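Local coordinates for uncharacterized protein (Vibrio parahaemolyticus, PDB 1ZBP), which is of unknown function but belongs to the ImpE family, whose members are linked to type VI protein secretion, at residues N97-F107 / Q118-L129; V145-I156 / F166-N174. All blocks are in the same frame, centred on the assembly; numbering follows the deposited sequence.

Contact 1: residues N97-F107 / Q118-L129; sequences NEELTKSLVSF and QVSELALQIEEL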
loop_
_atom_site.group_PDB
_atom_site.type_symbol
_atom_site.label_atom_id
_atom_site.label_comp_id
_atom_site.label_asym_id
_atom_site.label_seq_id
_atom_site.Cartn_x
_atom_site.Cartn_y
_atom_site.Cartn_z
ATOM N N ASN A 97 -9.719 -18.392 -10.158
ATOM C CA ASN A 97 -9.444 -19.225 -8.992
ATOM C C ASN A 97 -10.053 -18.615 -7.739
ATOM O O ASN A 97 -9.333 -18.180 -6.843
ATOM C CB ASN A 97 -7.940 -19.392 -8.790
ATOM C CG ASN A 97 -7.607 -20.517 -7.828
ATOM O OD1 ASN A 97 -8.261 -20.684 -6.795
ATOM N ND2 ASN A 97 -6.583 -21.293 -8.157
ATOM N N GLU A 98 -11.382 -18.595 -7.681
ATOM C CA GLU A 98 -12.097 -18.041 -6.536
ATOM C C GLU A 98 -11.800 -18.845 -5.273
ATOM O O GLU A 98 -12.291 -18.523 -4.191
ATOM C CB GLU A 98 -13.614 -18.023 -6.799
ATOM C CG GLU A 98 -14.224 -19.405 -7.010
ATOM C CD GLU A 98 -15.748 -19.393 -6.977
ATOM O OE1 GLU A 98 -16.323 -19.070 -5.907
ATOM O OE2 GLU A 98 -16.373 -19.715 -8.018
ATOM N N GLU A 99 -10.999 -19.895 -5.418
ATOM C CA GLU A 99 -10.632 -20.735 -4.286
ATOM C C GLU A 99 -9.426 -20.083 -3.611
ATOM O O GLU A 99 -9.261 -20.142 -2.390
ATOM C CB GLU A 99 -10.276 -22.145 -4.775
ATOM C CG GLU A 99 -10.328 -23.240 -3.703
ATOM C CD GLU A 99 -11.749 -23.594 -3.274
ATOM O OE1 GLU A 99 -12.591 -23.867 -4.163
ATOM O OE2 GLU A 99 -12.019 -23.611 -2.050
ATOM N N LEU A 100 -8.588 -19.449 -4.423
ATOM C CA LEU A 100 -7.401 -18.766 -3.924
ATOM C C LEU A 100 -7.817 -17.567 -3.069
ATOM O O LEU A 100 -7.170 -17.246 -2.072
ATOM C CB LEU A 100 -6.541 -18.303 -5.104
ATOM C CG LEU A 100 -5.196 -17.639 -4.792
ATOM C CD1 LEU A 100 -4.399 -18.484 -3.806
ATOM C CD2 LEU A 100 -4.428 -17.462 -6.087
ATOM N N THR A 101 -8.902 -16.911 -3.467
ATOM C CA THR A 101 -9.407 -15.768 -2.730
ATOM C C THR A 101 -9.744 -16.212 -1.311
ATOM O O THR A 101 -9.531 -15.470 -0.344
ATOM C CB THR A 101 -10.658 -15.188 -3.408
ATOM O OG1 THR A 101 -10.313 -14.751 -4.726
ATOM C CG2 THR A 101 -11.207 -14.012 -2.616
ATOM N N LYS A 102 -10.266 -17.428 -1.187
ATOM C CA LYS A 102 -10.600 -17.972 0.123
ATOM C C LYS A 102 -9.307 -18.154 0.913
ATOM O O LYS A 102 -9.217 -17.755 2.073
ATOM C CB LYS A 102 -11.330 -19.318 -0.013
ATOM C CG LYS A 102 -12.819 -19.263 0.358
ATOM C CD LYS A 102 -13.448 -20.664 0.439
ATOM C CE LYS A 102 -12.777 -21.548 1.508
ATOM N NZ LYS A 102 -12.978 -21.062 2.914
ATOM N N SER A 103 -8.303 -18.748 0.280
ATOM C CA SER A 103 -7.025 -18.961 0.941
ATOM C C SER A 103 -6.427 -17.650 1.477
ATOM O O SER A 103 -5.925 -17.614 2.601
ATOM C CB SER A 103 -6.041 -19.640 -0.019
ATOM O OG SER A 103 -6.506 -20.922 -0.407
ATOM N N LEU A 104 -6.487 -16.576 0.687
ATOM C CA LEU A 104 -5.941 -15.277 1.114
ATOM C C LEU A 104 -6.640 -14.703 2.352
ATOM O O LEU A 104 -5.980 -14.185 3.261
ATOM C CB LEU A 104 -6.011 -14.249 -0.029
ATOM C CG LEU A 104 -4.826 -14.140 -1.001
ATOM C CD1 LEU A 104 -3.553 -13.772 -0.239
ATOM C CD2 LEU A 104 -4.630 -15.447 -1.737
ATOM N N VAL A 105 -7.970 -14.781 2.381
ATOM C CA VAL A 105 -8.732 -14.285 3.520
ATOM C C VAL A 105 -8.527 -15.193 4.746
ATOM O O VAL A 105 -8.386 -14.699 5.862
ATOM C CB VAL A 105 -10.244 -14.180 3.187
ATOM C CG1 VAL A 105 -10.461 -13.244 2.001
ATOM C CG2 VAL A 105 -10.805 -15.544 2.879
ATOM N N SER A 106 -8.487 -16.511 4.534
ATOM C CA SER A 106 -8.282 -17.463 5.631
ATOM C C SER A 106 -6.889 -17.295 6.237
ATOM O O SER A 106 -6.680 -17.598 7.422
ATOM C CB SER A 106 -8.457 -18.915 5.152
ATOM O OG SER A 106 -9.824 -19.244 4.906
ATOM N N PHE A 107 -5.941 -16.819 5.420
ATOM C CA PHE A 107 -4.563 -16.578 5.865
ATOM C C PHE A 107 -4.601 -15.521 6.969
ATOM O O PHE A 107 -4.004 -15.706 8.033
ATOM C CB PHE A 107 -3.690 -16.094 4.692
ATOM C CG PHE A 107 -2.262 -15.757 5.072
ATOM C CD1 PHE A 107 -1.961 -14.584 5.767
ATOM C CD2 PHE A 107 -1.217 -16.615 4.738
ATOM C CE1 PHE A 107 -0.641 -14.269 6.125
ATOM C CE2 PHE A 107 0.101 -16.308 5.093
ATOM C CZ PHE A 107 0.391 -15.133 5.788
ATOM N N GLN A 118 -1.963 -23.167 10.312
ATOM C CA GLN A 118 -2.732 -23.031 9.081
ATOM C C GLN A 118 -2.115 -21.925 8.209
ATOM O O GLN A 118 -2.192 -21.984 6.979
ATOM C CB GLN A 118 -4.190 -22.701 9.410
ATOM C CG GLN A 118 -5.138 -22.788 8.221
ATOM C CD GLN A 118 -6.540 -22.302 8.553
ATOM O OE1 GLN A 118 -7.390 -22.162 7.667
ATOM N NE2 GLN A 118 -6.790 -22.048 9.832
ATOM N N VAL A 119 -1.497 -20.930 8.847
ATOM C CA VAL A 119 -0.863 -19.842 8.112
ATOM C C VAL A 119 0.345 -20.404 7.364
ATOM O O VAL A 119 0.629 -20.012 6.229
ATOM C CB VAL A 119 -0.395 -18.693 9.055
ATOM C CG1 VAL A 119 -1.535 -18.255 9.956
ATOM C CG2 VAL A 119 0.797 -19.132 9.880
ATOM N N SER A 120 1.042 -21.334 8.011
ATOM C CA SER A 120 2.217 -21.981 7.437
ATOM C C SER A 120 1.797 -22.844 6.259
ATOM O O SER A 120 2.532 -22.969 5.284
ATOM C CB SER A 120 2.901 -22.861 8.488
ATOM O OG SER A 120 4.074 -23.474 7.979
ATOM N N GLU A 121 0.611 -23.441 6.358
ATOM C CA GLU A 121 0.089 -24.298 5.297
ATOM C C GLU A 121 -0.491 -23.477 4.157
ATOM O O GLU A 121 -0.299 -23.806 2.987
ATOM C CB GLU A 121 -0.993 -25.229 5.854
ATOM C CG GLU A 121 -0.472 -26.435 6.623
ATOM C CD GLU A 121 -0.093 -27.599 5.720
ATOM O OE1 GLU A 121 0.843 -27.442 4.897
ATOM O OE2 GLU A 121 -0.737 -28.672 5.835
ATOM N N LEU A 122 -1.212 -22.415 4.509
ATOM C CA LEU A 122 -1.833 -21.540 3.519
ATOM C C LEU A 122 -0.788 -20.780 2.715
ATOM O O LEU A 122 -0.923 -20.611 1.510
ATOM C CB LEU A 122 -2.777 -20.556 4.207
ATOM C CG LEU A 122 -4.088 -21.180 4.668
ATOM C CD1 LEU A 122 -4.844 -20.205 5.557
ATOM C CD2 LEU A 122 -4.908 -21.552 3.447
ATOM N N ALA A 123 0.262 -20.335 3.392
ATOM C CA ALA A 123 1.322 -19.602 2.727
ATOM C C ALA A 123 1.936 -20.459 1.621
ATOM O O ALA A 123 2.066 -20.010 0.481
ATOM C CB ALA A 123 2.383 -19.187 3.733
ATOM N N LEU A 124 2.297 -21.696 1.955
ATOM C CA LEU A 124 2.902 -22.612 0.987
ATOM C C LEU A 124 1.974 -22.932 -0.183
ATOM O O LEU A 124 2.425 -23.021 -1.328
ATOM C CB LEU A 124 3.333 -23.910 1.684
ATOM C CG LEU A 124 4.475 -23.772 2.705
ATOM C CD1 LEU A 124 4.517 -25.000 3.607
ATOM C CD2 LEU A 124 5.801 -23.587 1.978
ATOM N N GLN A 125 0.684 -23.102 0.103
ATOM C CA GLN A 125 -0.308 -23.409 -0.937
ATOM C C GLN A 125 -0.447 -22.239 -1.926
ATOM O O GLN A 125 -0.471 -22.438 -3.143
ATOM C CB GLN A 125 -1.676 -23.721 -0.298
ATOM C CG GLN A 125 -1.684 -24.948 0.620
ATOM C CD GLN A 125 -3.061 -25.268 1.209
ATOM O OE1 GLN A 125 -3.662 -24.449 1.913
ATOM N NE2 GLN A 125 -3.554 -26.472 0.932
ATOM N N ILE A 126 -0.536 -21.023 -1.391
ATOM C CA ILE A 126 -0.659 -19.816 -2.203
ATOM C C ILE A 126 0.581 -19.671 -3.095
ATOM O O ILE A 126 0.463 -19.422 -4.296
ATOM C CB ILE A 126 -0.837 -18.578 -1.285
ATOM C CG1 ILE A 126 -2.154 -18.720 -0.512
ATOM C CG2 ILE A 126 -0.836 -17.293 -2.098
ATOM C CD1 ILE A 126 -2.301 -17.771 0.649
ATOM N N GLU A 127 1.764 -19.846 -2.507
ATOM C CA GLU A 127 3.020 -19.754 -3.251
ATOM C C GLU A 127 3.141 -20.839 -4.315
ATOM O O GLU A 127 3.783 -20.644 -5.345
ATOM C CB GLU A 127 4.212 -19.874 -2.306
ATOM C CG GLU A 127 5.519 -20.213 -3.019
ATOM C CD GLU A 127 5.941 -19.156 -4.022
ATOM O OE1 GLU A 127 6.937 -19.392 -4.745
ATOM O OE2 GLU A 127 5.290 -18.085 -4.080
ATOM N N GLU A 128 2.539 -21.989 -4.041
ATOM C CA GLU A 128 2.552 -23.121 -4.961
ATOM C C GLU A 128 1.712 -22.779 -6.192
ATOM O O GLU A 128 2.045 -23.156 -7.314
ATOM C CB GLU A 128 1.968 -24.355 -4.267
ATOM C CG GLU A 128 2.078 -25.624 -5.083
ATOM C CD GLU A 128 3.518 -26.028 -5.309
ATOM O OE1 GLU A 128 4.157 -26.518 -4.347
ATOM O OE2 GLU A 128 4.012 -25.838 -6.446
ATOM N N LEU A 129 0.620 -22.058 -5.963
ATOM C CA LEU A 129 -0.278 -21.660 -7.034
ATOM C C LEU A 129 0.197 -20.405 -7.764
ATOM O O LEU A 129 -0.274 -20.113 -8.868
ATOM C CB LEU A 129 -1.685 -21.429 -6.475
ATOM C CG LEU A 129 -2.417 -22.686 -6.009
ATOM C CD1 LEU A 129 -3.703 -22.312 -5.282
ATOM C CD2 LEU A 129 -2.704 -23.565 -7.218
#
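Asn-97 works both ends of its amide: OD1 caps the helix that follows it, while ND2 lies 4.2 Å from CD1 of Leu-129 on the other helix, the two side chains crossing at about a right angle. OD1 takes the backbone N-H of Leu-100 at 2.7 Å, with the donor about 40° above the carbonyl plane; a second, weaker bond from Glu-99 N is less certain. The pair is an antiparallel helical hairpin, residues 98-113 turning back into 116-129, with local axes 9.6 Å apart at an angle of 147°. No hydrogen bond crosses between the two segments, which are joined mainly by apolar side chains meshing knobs-into-holes. Ile-126 is one knob, set among Leu-100, Ser-103, Leu-104 and Phe-107. Its CG1 is 4.0 Å from Leu-100 CD1, and it also meets CB of Ser-103, while its CD1 reaches on to CD2 of Leu-104. Leu-100 can meet it because its CG stands opposite the backbone N (chi1 -176°), which brings CD1 over to Ile-126 and Leu-129. Coming the other way, Phe-107 is the knob that fits among Val-119, Leu-122, Ala-123 and Ile-126. Here the Ala-123 methyl CB meets the ring at its edge, near the ring plane, 3.9 Å from CE2. The helices come close at this end, the alpha carbons of Phe-107 and Val-119 being 5.4 Å apart. At the outer margin Gln-118 turns its amide nitrogen to Asp-115 in the hairpin turn, and its OE1 sits near CB of Ser-106. Leu-122 packs between the two knobs, Ile-126 and Phe-107, with both methyls. Its CD2 lies against CB of Ser-103. Leu-122 CD1 presses on the backbone, 3.6 Å from Phe-107 N.

Contact 2: residues V145-I156 / F166-N174; sequences VRDIDDRLGGYI and FLVPIASIN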
loop_
_atom_site.group_PDB
_atom_site.type_symbol
_atom_site.label_atom_id
_atom_site.label_comp_id
_atom_site.label_asym_id
_atom_site.label_seq_id
_atom_site.Cartn_x
_atom_site.Cartn_y
_atom_site.Cartn_z
ATOM N N VAL A 145 9.400 -12.189 -10.376
ATOM C CA VAL A 145 9.185 -11.077 -9.462
ATOM C C VAL A 145 8.108 -11.396 -8.416
ATOM O O VAL A 145 7.030 -11.920 -8.730
ATOM C CB VAL A 145 8.765 -9.810 -10.251
ATOM C CG1 VAL A 145 8.294 -8.726 -9.311
ATOM C CG2 VAL A 145 9.961 -9.303 -11.063
ATOM N N ARG A 146 8.394 -11.056 -7.166
ATOM C CA ARG A 146 7.445 -11.308 -6.103
ATOM C C ARG A 146 7.774 -10.452 -4.886
ATOM O O ARG A 146 8.924 -10.080 -4.694
ATOM C CB ARG A 146 7.506 -12.788 -5.764
ATOM C CG ARG A 146 6.321 -13.286 -5.005
ATOM C CD ARG A 146 6.644 -13.424 -3.529
ATOM N NE ARG A 146 7.735 -14.350 -3.284
ATOM C CZ ARG A 146 7.854 -15.048 -2.162
ATOM N NH1 ARG A 146 6.943 -14.916 -1.200
ATOM N NH2 ARG A 146 8.887 -15.876 -1.996
ATOM N N ASP A 147 6.777 -10.122 -4.073
ATOM C CA ASP A 147 7.036 -9.323 -2.867
ATOM C C ASP A 147 7.678 -10.255 -1.825
ATOM O O ASP A 147 7.274 -11.409 -1.699
ATOM C CB ASP A 147 5.726 -8.750 -2.313
ATOM C CG ASP A 147 5.948 -7.673 -1.256
ATOM O OD1 ASP A 147 6.707 -7.907 -0.293
ATOM O OD2 ASP A 147 5.354 -6.583 -1.389
ATOM N N ILE A 148 8.676 -9.768 -1.091
ATOM C CA ILE A 148 9.346 -10.602 -0.088
ATOM C C ILE A 148 8.363 -11.035 1.003
ATOM O O ILE A 148 8.393 -12.181 1.462
ATOM C CB ILE A 148 10.564 -9.867 0.541
ATOM C CG1 ILE A 148 11.678 -9.723 -0.505
ATOM C CG2 ILE A 148 11.089 -10.653 1.761
ATOM C CD1 ILE A 148 12.881 -8.898 -0.023
ATOM N N ASP A 149 7.499 -10.104 1.401
ATOM C CA ASP A 149 6.438 -10.312 2.390
ATOM C C ASP A 149 5.675 -11.596 2.039
ATOM O O ASP A 149 5.385 -11.840 0.864
ATOM C CB ASP A 149 5.475 -9.126 2.317
ATOM C CG ASP A 149 4.444 -9.128 3.425
ATOM O OD1 ASP A 149 4.757 -8.659 4.539
ATOM O OD2 ASP A 149 3.324 -9.606 3.179
ATOM N N ASP A 150 5.332 -12.413 3.036
ATOM C CA ASP A 150 4.601 -13.663 2.766
ATOM C C ASP A 150 3.090 -13.505 2.673
ATOM O O ASP A 150 2.396 -14.414 2.216
ATOM C CB ASP A 150 4.934 -14.716 3.817
ATOM C CG ASP A 150 6.270 -15.354 3.576
ATOM O OD1 ASP A 150 6.954 -15.676 4.574
ATOM O OD2 ASP A 150 6.635 -15.544 2.389
ATOM N N ARG A 151 2.583 -12.357 3.112
ATOM C CA ARG A 151 1.153 -12.090 3.040
ATOM C C ARG A 151 0.811 -11.650 1.606
ATOM O O ARG A 151 -0.130 -12.166 0.985
ATOM C CB ARG A 151 0.767 -10.994 4.048
ATOM C CG ARG A 151 -0.499 -10.215 3.689
ATOM C CD ARG A 151 -1.670 -10.626 4.555
ATOM N NE ARG A 151 -1.337 -10.479 5.967
ATOM C CZ ARG A 151 -1.000 -9.328 6.527
ATOM N NH1 ARG A 151 -0.968 -8.233 5.789
ATOM N NH2 ARG A 151 -0.664 -9.273 7.808
ATOM N N LEU A 152 1.586 -10.704 1.081
ATOM C CA LEU A 152 1.362 -10.194 -0.274
ATOM C C LEU A 152 1.796 -11.173 -1.366
ATOM O O LEU A 152 1.117 -11.306 -2.380
ATOM C CB LEU A 152 2.081 -8.848 -0.446
ATOM C CG LEU A 152 1.261 -7.568 -0.227
ATOM C CD1 LEU A 152 0.084 -7.820 0.708
ATOM C CD2 LEU A 152 2.178 -6.473 0.286
ATOM N N GLY A 153 2.924 -11.848 -1.155
ATOM C CA GLY A 153 3.432 -12.818 -2.117
ATOM C C GLY A 153 3.529 -12.355 -3.559
ATOM O O GLY A 153 4.332 -11.489 -3.889
ATOM N N GLY A 154 2.716 -12.934 -4.435
ATOM C CA GLY A 154 2.765 -12.525 -5.826
ATOM C C GLY A 154 1.703 -11.490 -6.137
ATOM O O GLY A 154 1.193 -11.446 -7.256
ATOM N N TYR A 155 1.357 -10.661 -5.155
ATOM C CA TYR A 155 0.320 -9.642 -5.347
ATOM C C TYR A 155 0.800 -8.214 -5.099
ATOM O O TYR A 155 1.728 -7.989 -4.335
ATOM C CB TYR A 155 -0.857 -9.888 -4.394
ATOM C CG TYR A 155 -1.718 -11.071 -4.741
ATOM C CD1 TYR A 155 -2.916 -10.901 -5.430
ATOM C CD2 TYR A 155 -1.335 -12.371 -4.389
ATOM C CE1 TYR A 155 -3.708 -11.986 -5.759
ATOM C CE2 TYR A 155 -2.126 -13.462 -4.719
ATOM C CZ TYR A 155 -3.311 -13.264 -5.404
ATOM O OH TYR A 155 -4.092 -14.351 -5.755
ATOM N N ILE A 156 0.179 -7.253 -5.773
ATOM C CA ILE A 156 0.496 -5.860 -5.523
ATOM C C ILE A 156 -0.819 -5.300 -5.011
ATOM O O ILE A 156 -1.890 -5.913 -5.196
ATOM C CB ILE A 156 0.920 -5.060 -6.782
ATOM C CG1 ILE A 156 -0.133 -5.197 -7.880
ATOM C CG2 ILE A 156 2.307 -5.476 -7.231
ATOM C CD1 ILE A 156 -0.025 -4.119 -8.936
ATOM N N PHE A 166 -7.722 -2.932 -3.970
ATOM C CA PHE A 166 -7.505 -4.050 -4.895
ATOM C C PHE A 166 -6.228 -4.854 -4.627
ATOM O O PHE A 166 -5.197 -4.298 -4.260
ATOM C CB PHE A 166 -7.438 -3.552 -6.346
ATOM C CG PHE A 166 -8.778 -3.308 -6.980
ATOM C CD1 PHE A 166 -9.554 -2.201 -6.619
ATOM C CD2 PHE A 166 -9.252 -4.169 -7.978
ATOM C CE1 PHE A 166 -10.784 -1.953 -7.251
ATOM C CE2 PHE A 166 -10.472 -3.937 -8.616
ATOM C CZ PHE A 166 -11.249 -2.820 -8.255
ATOM N N LEU A 167 -6.325 -6.166 -4.824
ATOM C CA LEU A 167 -5.213 -7.093 -4.684
ATOM C C LEU A 167 -5.080 -7.694 -6.071
ATOM O O LEU A 167 -5.948 -8.453 -6.523
ATOM C CB LEU A 167 -5.517 -8.177 -3.656
ATOM C CG LEU A 167 -4.999 -7.863 -2.245
ATOM C CD1 LEU A 167 -5.490 -8.923 -1.265
ATOM C CD2 LEU A 167 -3.472 -7.813 -2.255
ATOM N N VAL A 168 -3.997 -7.338 -6.752
ATOM C CA VAL A 168 -3.794 -7.781 -8.113
ATOM C C VAL A 168 -2.531 -8.602 -8.289
ATOM O O VAL A 168 -1.433 -8.178 -7.916
ATOM C CB VAL A 168 -3.755 -6.564 -9.056
ATOM C CG1 VAL A 168 -3.450 -6.999 -10.464
ATOM C CG2 VAL A 168 -5.099 -5.837 -8.987
ATOM N N PRO A 169 -2.682 -9.810 -8.844
ATOM C CA PRO A 169 -1.584 -10.746 -9.099
ATOM C C PRO A 169 -0.513 -10.055 -9.929
ATOM O O PRO A 169 -0.824 -9.461 -10.949
ATOM C CB PRO A 169 -2.263 -11.872 -9.884
ATOM C CG PRO A 169 -3.626 -11.890 -9.309
ATOM C CD PRO A 169 -3.971 -10.410 -9.225
ATOM N N ILE A 170 0.735 -10.110 -9.474
ATOM C CA ILE A 170 1.830 -9.498 -10.207
ATOM C C ILE A 170 1.822 -10.096 -11.620
ATOM O O ILE A 170 2.091 -9.401 -12.599
ATOM C CB ILE A 170 3.183 -9.758 -9.505
ATOM C CG1 ILE A 170 3.191 -9.041 -8.158
ATOM C CG2 ILE A 170 4.338 -9.280 -10.382
ATOM C CD1 ILE A 170 4.432 -9.330 -7.320
ATOM N N ALA A 171 1.469 -11.378 -11.711
ATOM C CA ALA A 171 1.393 -12.100 -12.988
ATOM C C ALA A 171 0.375 -11.502 -13.967
ATOM O O ALA A 171 0.466 -11.712 -15.185
ATOM C CB ALA A 171 1.056 -13.562 -12.739
ATOM N N SER A 172 -0.597 -10.769 -13.429
ATOM C CA SER A 172 -1.630 -10.128 -14.244
ATOM C C SER A 172 -1.183 -8.768 -14.764
ATOM O O SER A 172 -1.908 -8.128 -15.510
ATOM C CB SER A 172 -2.914 -9.945 -13.427
ATOM O OG SER A 172 -3.634 -11.162 -13.301
ATOM N N ILE A 173 0.008 -8.326 -14.375
ATOM C CA ILE A 173 0.502 -7.022 -14.808
ATOM C C ILE A 173 1.206 -7.069 -16.155
ATOM O O ILE A 173 2.058 -7.925 -16.392
ATOM C CB ILE A 173 1.503 -6.415 -13.783
ATOM C CG1 ILE A 173 0.806 -6.142 -12.445
ATOM C CG2 ILE A 173 2.094 -5.139 -14.341
ATOM C CD1 ILE A 173 1.759 -5.854 -11.304
ATOM N N ASN A 174 0.839 -6.129 -17.029
ATOM C CA ASN A 174 1.444 -5.985 -18.345
ATOM C C ASN A 174 2.442 -4.810 -18.261
ATOM O O ASN A 174 3.612 -4.959 -18.598
ATOM C CB ASN A 174 0.377 -5.709 -19.407
ATOM C CG ASN A 174 -0.656 -6.835 -19.522
ATOM O OD1 ASN A 174 -0.315 -8.016 -19.660
ATOM N ND2 ASN A 174 -1.928 -6.460 -19.476
HETATM O O HOH W 1 1.559 -13.147 -9.317
#
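Gly-154 O is gripped twice: Ile-170 N donates to it at 2.6 Å, almost straight at 176°, and a water donates as well. That water also accepts from Ala-171 N, bridging the carbonyl of the type II' beta turn 152-155, just before the strand, to the 3-10 segment 170-172. Past the glycine, Ile-156 and Val-168 form a hydrogen-bonded antiparallel pair of the 155-159/165-169 hairpin, exchanging two backbone bonds. The tight side is that of Ile-156. Its chi1 of 54° wedges CG1 between backbone N and carbonyl carbon, 3.3 Å from Val-168 O, and its CD1 meets CD1 of Ile-173 tip to tip at 3.4 Å. Ile-170 closes in beside it, with CG1 3.8 Å from Ile-156 CG2, while Phe-135 and Trp-243 add aromatic cover. On the opposite face of the sheet CE1 of Tyr-155 meets CG of Pro-169 closely, at 3.6 Å, and the phenol OH goes off to a weak bond with Lys-92. The more open side lies at the partly exposed Pro-169 and Ala-171, beside the water. Backbone bonds therefore set the strand register, isoleucines seal the buried face, and the bridging water satisfies polar groups between the beta turn and the 3-10 segment.

In the fold
Contact 1 lies toward the periphery, about 20 Å from the centre of the chain, and is only partly buried; contact 2, about 12 Å from that centre, is a buried one. They hold different elements. Contact 1 clasps two neighbouring helices without a hydrogen bond between them, by side chains packed on one another and on the backbone, whereas contact 2 ties strands together with backbone hydrogen bonds and then packs isoleucines against them, within the range of the ImpE family. Their centres are about 13 Å apart and the two meet directly: Phe-107 and Leu-104 rest on the loop around Arg-151, and Leu-100 packs at the hydroxyl end of Tyr-155. The first helix of the hairpin thus packs against the 150-151 loop and Tyr-155 of contact 2.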